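PDB 5URP: toxin 2A from Paenibacillus larvae, which is an ADP-ribosyltransferase and virulence factor, probably transferring ADP-ribose from NAD+ onto a target protein of its host. Local coordinates for residues T197-K205 with L215-S223. Numbering follows the deposited sequence.
Sequences TKYYIDNIK and LKVEARVLS
I201 and V217 meet on the buried face of this antiparallel pair, with I201 CG2 4.0 Å from V217 CG1. V217 also lies against I204, whose CG2 reaches L215 CG at 3.7 Å. In the other direction the ring of Y199 turns its edge to A219, CD2 to CB 3.8 Å. CG of Y199 sits between the backbone N and the carbonyl carbon (chi1 56°), and the far end of the ring leads away from 215-223.

The backbones are joined by paired bonds at Y200-R220 and K205-K216. Between them the register slips by one residue. D202 N and N203 N both bond to E218 O, at 2.9 and 3.3 Å, while E218 N returns a bond to N203 O. This is a classic beta bulge, and it brings the D202 side chain toward 215-223.

There R220 grips the D202 carboxylate side-on. R220 NH2 bonds to D202 OD1 at 3.0 Å and R220 NE to D202 OD2 at 3.1 Å, each oxygen using its syn lone pair. The two flat groups are nearly coplanar, 14° apart. R220 bends at chi3 (-92°) and lies alongside Y200, with its guanidinium plane steeply inclined to the ring. Farther along the same face, E218 OE2 takes a salt bridge from K216 NZ at 3.2 Å and a long one from K205 NZ. A water also links K205 NZ to E218 OE2, and K216 NZ has its stronger salt bridge with E167, on the neighbouring strand 164-170.

The hairpin supplies two inner strands of the five-stranded mixed sheet of this ADP-ribosyltransferase, 214-221 at its centre and 197-207 beside it. Strand 142-145 flanks 197-205, and strand 164-170 flanks 215-221. Helix 128-138 packs on I204 and L215 through I134, F138 and A131.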
ATOM      1  N   THR A 197      -2.364   9.373  -1.900  1.00 25.28           N
ATOM      2  CA  THR A 197      -0.922   9.286  -2.054  1.00 23.30           C
ATOM      3  C   THR A 197      -0.549   9.310  -3.531  1.00 25.09           C
ATOM      4  O   THR A 197      -1.162   8.633  -4.364  1.00 26.61           O
ATOM      5  CB  THR A 197      -0.369   8.023  -1.373  1.00 23.86           C
ATOM      6  OG1 THR A 197      -0.365   8.206   0.051  1.00 26.29           O
ATOM      7  CG2 THR A 197       1.065   7.726  -1.827  1.00 25.43           C
ATOM      8  N   LYS A 198       0.470  10.103  -3.836  1.00 26.82           N
ATOM      9  CA  LYS A 198       1.053  10.219  -5.163  1.00 27.57           C
ATOM     10  C   LYS A 198       2.329   9.400  -5.189  1.00 27.71           C
ATOM     11  O   LYS A 198       3.145   9.507  -4.277  1.00 28.27           O
ATOM     12  CB  LYS A 198       1.384  11.684  -5.486  1.00 28.11           C
ATOM     13  CG  LYS A 198       0.188  12.562  -5.716  1.00 28.74           C
ATOM     14  CD  LYS A 198       0.651  14.008  -5.857  1.00 29.95           C
ATOM     15  CE  LYS A 198      -0.409  14.905  -6.474  1.00 30.72           C
ATOM     16  NZ  LYS A 198       0.106  16.274  -6.826  1.00 33.25           N
ATOM     17  N   TYR A 199       2.491   8.558  -6.207  1.00 29.82           N
ATOM     18  CA  TYR A 199       3.729   7.810  -6.321  1.00 28.49           C
ATOM     19  C   TYR A 199       4.165   7.753  -7.775  1.00 30.65           C
ATOM     20  O   TYR A 199       3.349   7.600  -8.687  1.00 33.65           O
ATOM     21  CB  TYR A 199       3.592   6.408  -5.680  1.00 27.98           C
ATOM     22  CG  TYR A 199       2.491   5.488  -6.154  1.00 32.29           C
ATOM     23  CD1 TYR A 199       1.173   5.652  -5.737  1.00 32.59           C
ATOM     24  CD2 TYR A 199       2.788   4.394  -6.943  1.00 36.95           C
ATOM     25  CE1 TYR A 199       0.174   4.771  -6.140  1.00 34.08           C
ATOM     26  CE2 TYR A 199       1.799   3.502  -7.335  1.00 34.46           C
ATOM     27  CZ  TYR A 199       0.503   3.701  -6.939  1.00 35.45           C
ATOM     28  OH  TYR A 199      -0.457   2.812  -7.346  1.00 36.90           O
ATOM     29  N   TYR A 200       5.465   7.880  -7.969  1.00 25.44           N
ATOM     30  CA  TYR A 200       6.060   7.970  -9.287  1.00 25.63           C
ATOM     31  C   TYR A 200       6.676   6.638  -9.667  1.00 25.59           C
ATOM     32  O   TYR A 200       7.447   6.074  -8.889  1.00 27.98           O
ATOM     33  CB  TYR A 200       7.128   9.063  -9.306  1.00 27.97           C
ATOM     34  CG  TYR A 200       7.872   9.216 -10.607  1.00 27.33           C
ATOM     35  CD1 TYR A 200       7.334   9.934 -11.677  1.00 28.39           C
ATOM     36  CD2 TYR A 200       9.145   8.689 -10.756  1.00 29.89           C
ATOM     37  CE1 TYR A 200       8.022  10.065 -12.861  1.00 29.72           C
ATOM     38  CE2 TYR A 200       9.841   8.817 -11.940  1.00 31.95           C
ATOM     39  CZ  TYR A 200       9.279   9.535 -12.984  1.00 31.37           C
ATOM     40  OH  TYR A 200       9.961   9.698 -14.154  1.00 33.61           O
ATOM     41  N   ILE A 201       6.372   6.176 -10.879  1.00 25.36           N
ATOM     42  CA  ILE A 201       6.846   4.877 -11.362  1.00 25.26           C
ATOM     43  C   ILE A 201       8.201   5.035 -12.048  1.00 26.16           C
ATOM     44  O   ILE A 201       8.312   5.627 -13.128  1.00 28.10           O
ATOM     45  CB  ILE A 201       5.818   4.228 -12.290  1.00 27.43           C
ATOM     46  CG1 ILE A 201       4.528   3.972 -11.491  1.00 29.48           C
ATOM     47  CG2 ILE A 201       6.353   2.871 -12.802  1.00 26.92           C
ATOM     48  CD1 ILE A 201       3.392   3.440 -12.329  1.00 31.57           C
ATOM     49  N   ASP A 202       9.235   4.488 -11.411  1.00 28.38           N
ATOM     50  CA  ASP A 202      10.585   4.458 -11.963  1.00 32.23           C
ATOM     51  C   ASP A 202      10.784   3.309 -12.951  1.00 31.30           C
ATOM     52  O   ASP A 202      11.481   3.476 -13.956  1.00 31.99           O
ATOM     53  CB  ASP A 202      11.596   4.348 -10.821  1.00 34.77           C
ATOM     54  CG  ASP A 202      11.607   5.577  -9.937  1.00 40.33           C
ATOM     55  OD1 ASP A 202      11.931   6.655 -10.470  1.00 37.56           O
ATOM     56  OD2 ASP A 202      11.279   5.470  -8.730  1.00 37.59           O
ATOM     57  N   ASN A 203      10.188   2.141 -12.697  1.00 27.54           N
ATOM     58  CA  ASN A 203      10.457   0.993 -13.550  1.00 28.90           C
ATOM     59  C   ASN A 203       9.301   0.004 -13.481  1.00 26.93           C
ATOM     60  O   ASN A 203       8.692  -0.173 -12.426  1.00 26.28           O
ATOM     61  CB  ASN A 203      11.763   0.313 -13.122  1.00 30.77           C
ATOM     62  CG  ASN A 203      12.308  -0.611 -14.178  1.00 34.51           C
ATOM     63  OD1 ASN A 203      12.796  -0.167 -15.208  1.00 41.32           O
ATOM     64  ND2 ASN A 203      12.225  -1.894 -13.930  1.00 32.98           N
ATOM     65  N   ILE A 204       9.000  -0.614 -14.625  1.00 27.65           N
ATOM     66  CA  ILE A 204       8.045  -1.723 -14.720  1.00 27.28           C
ATOM     67  C   ILE A 204       8.718  -2.847 -15.497  1.00 27.12           C
ATOM     68  O   ILE A 204       9.248  -2.615 -16.587  1.00 27.89           O
ATOM     69  CB  ILE A 204       6.735  -1.300 -15.424  1.00 26.93           C
ATOM     70  CG1 ILE A 204       5.976  -0.252 -14.597  1.00 25.84           C
ATOM     71  CG2 ILE A 204       5.841  -2.517 -15.678  1.00 28.62           C
ATOM     72  CD1 ILE A 204       4.770   0.343 -15.296  1.00 26.91           C
ATOM     73  N   LYS A 205       8.668  -4.072 -14.962  1.00 29.30           N
ATOM     74  CA  LYS A 205       9.227  -5.212 -15.679  1.00 28.07           C
ATOM     75  C   LYS A 205       8.491  -6.477 -15.274  1.00 29.86           C
ATOM     76  O   LYS A 205       7.818  -6.516 -14.248  1.00 27.72           O
ATOM     77  CB  LYS A 205      10.717  -5.378 -15.404  1.00 30.39           C
ATOM     78  CG  LYS A 205      11.022  -5.751 -13.970  1.00 30.55           C
ATOM     79  CD  LYS A 205      12.526  -5.865 -13.681  1.00 36.57           C
ATOM     80  CE  LYS A 205      12.757  -5.971 -12.162  1.00 44.75           C
ATOM     81  NZ  LYS A 205      14.193  -6.029 -11.768  1.00 55.89           N
ATOM     82  N   LEU A 215       3.997  -8.732 -12.848  1.00 25.20           N
ATOM     83  CA  LEU A 215       4.513  -7.428 -13.221  1.00 27.07           C
ATOM     84  C   LEU A 215       5.009  -6.730 -11.961  1.00 25.60           C
ATOM     85  O   LEU A 215       4.241  -6.552 -11.015  1.00 28.13           O
ATOM     86  CB  LEU A 215       3.426  -6.597 -13.895  1.00 27.70           C
ATOM     87  CG  LEU A 215       3.860  -5.495 -14.822  1.00 33.03           C
ATOM     88  CD1 LEU A 215       4.498  -6.078 -16.091  1.00 30.02           C
ATOM     89  CD2 LEU A 215       2.608  -4.720 -15.136  1.00 35.94           C
ATOM     90  N   LYS A 216       6.274  -6.319 -11.962  1.00 23.11           N
ATOM     91  CA  LYS A 216       6.874  -5.631 -10.837  1.00 22.41           C
ATOM     92  C   LYS A 216       6.941  -4.143 -11.140  1.00 23.71           C
ATOM     93  O   LYS A 216       7.446  -3.757 -12.195  1.00 24.95           O
ATOM     94  CB  LYS A 216       8.279  -6.140 -10.523  1.00 24.67           C
ATOM     95  CG  LYS A 216       8.725  -5.595  -9.155  1.00 25.36           C
ATOM     96  CD  LYS A 216      10.116  -5.970  -8.756  1.00 34.57           C
ATOM     97  CE  LYS A 216      10.472  -5.277  -7.418  1.00 36.79           C
ATOM     98  NZ  LYS A 216      11.916  -5.402  -7.112  1.00 48.48           N
ATOM     99  N   VAL A 217       6.442  -3.336 -10.213  1.00 23.11           N
ATOM    100  CA  VAL A 217       6.392  -1.881 -10.336  1.00 22.40           C
ATOM    101  C   VAL A 217       7.285  -1.318  -9.243  1.00 22.64           C
ATOM    102  O   VAL A 217       7.054  -1.586  -8.064  1.00 24.79           O
ATOM    103  CB  VAL A 217       4.962  -1.364 -10.172  1.00 23.20           C
ATOM    104  CG1 VAL A 217       4.925   0.181 -10.208  1.00 23.75           C
ATOM    105  CG2 VAL A 217       4.058  -2.004 -11.243  1.00 25.40           C
ATOM    106  N   GLU A 218       8.300  -0.555  -9.622  1.00 23.47           N
ATOM    107  CA  GLU A 218       9.182   0.082  -8.651  1.00 26.92           C
ATOM    108  C   GLU A 218       8.829   1.562  -8.657  1.00 24.56           C
ATOM    109  O   GLU A 218       8.858   2.189  -9.714  1.00 24.21           O
ATOM    110  CB  GLU A 218      10.657  -0.165  -8.981  1.00 26.67           C
ATOM    111  CG  GLU A 218      10.978  -1.635  -8.803  1.00 28.87           C
ATOM    112  CD  GLU A 218      12.277  -2.093  -9.419  1.00 39.83           C
ATOM    113  OE1 GLU A 218      13.093  -1.255  -9.820  1.00 42.81           O
ATOM    114  OE2 GLU A 218      12.481  -3.333  -9.466  1.00 47.01           O
ATOM    115  N   ALA A 219       8.465   2.085  -7.496  1.00 22.57           N
ATOM    116  CA  ALA A 219       7.920   3.439  -7.413  1.00 22.43           C
ATOM    117  C   ALA A 219       8.398   4.129  -6.144  1.00 24.77           C
ATOM    118  O   ALA A 219       8.888   3.501  -5.204  1.00 23.72           O
ATOM    119  CB  ALA A 219       6.398   3.433  -7.433  1.00 23.00           C
ATOM    120  N   ARG A 220       8.231   5.455  -6.145  1.00 25.75           N
ATOM    121  CA  ARG A 220       8.594   6.337  -5.045  1.00 28.13           C
ATOM    122  C   ARG A 220       7.379   7.143  -4.622  1.00 26.79           C
ATOM    123  O   ARG A 220       6.749   7.777  -5.471  1.00 25.30           O
ATOM    124  CB  ARG A 220       9.647   7.372  -5.462  1.00 32.45           C
ATOM    125  CG  ARG A 220      11.029   6.913  -5.732  1.00 41.05           C
ATOM    126  CD  ARG A 220      11.829   8.165  -6.165  1.00 38.89           C
ATOM    127  NE  ARG A 220      11.829   8.354  -7.618  1.00 36.49           N
ATOM    128  CZ  ARG A 220      12.006   9.518  -8.246  1.00 40.01           C
ATOM    129  NH1 ARG A 220      12.194  10.649  -7.577  1.00 35.88           N
ATOM    130  NH2 ARG A 220      12.005   9.552  -9.575  1.00 41.86           N
ATOM    131  N   VAL A 221       7.109   7.184  -3.315  1.00 24.93           N
ATOM    132  CA  VAL A 221       6.157   8.141  -2.778  1.00 26.93           C
ATOM    133  C   VAL A 221       6.776   9.521  -2.846  1.00 29.67           C
ATOM    134  O   VAL A 221       7.943   9.725  -2.481  1.00 27.57           O
ATOM    135  CB  VAL A 221       5.772   7.801  -1.331  1.00 27.64           C
ATOM    136  CG1 VAL A 221       4.854   8.902  -0.740  1.00 29.70           C
ATOM    137  CG2 VAL A 221       5.099   6.467  -1.256  1.00 27.83           C
ATOM    138  N   LEU A 222       5.994  10.475  -3.308  1.00 29.57           N
ATOM    139  CA  LEU A 222       6.373  11.867  -3.290  1.00 28.43           C
ATOM    140  C   LEU A 222       5.693  12.501  -2.081  1.00 34.76           C
ATOM    141  O   LEU A 222       4.460  12.498  -1.980  1.00 34.89           O
ATOM    142  CB  LEU A 222       5.975  12.552  -4.592  1.00 32.17           C
ATOM    143  CG  LEU A 222       6.508  11.832  -5.848  1.00 38.80           C
ATOM    144  CD1 LEU A 222       6.106  12.674  -6.959  1.00 53.00           C
ATOM    145  CD2 LEU A 222       8.033  11.649  -5.884  1.00 36.32           C
ATOM    146  N   SER A 223       6.494  13.070  -1.186  1.00 33.29           N
ATOM    147  CA  SER A 223       5.957  13.560   0.092  1.00 50.84           C
ATOM    148  C   SER A 223       6.229  15.058   0.269  1.00 45.51           C
ATOM    149  O   SER A 223       7.028  15.627  -0.476  1.00 58.93           O
ATOM    150  CB  SER A 223       6.558  12.784   1.266  1.00 71.95           C
ATOM    151  OG  SER A 223       6.067  13.278   2.500  1.00 83.00           O
TER
HETATM  152  O   HOH W   1       1.961  11.474  -1.589  1.00 30.91           O
HETATM  153  O   HOH W   2      14.692  -3.253 -11.545  1.00 57.71           O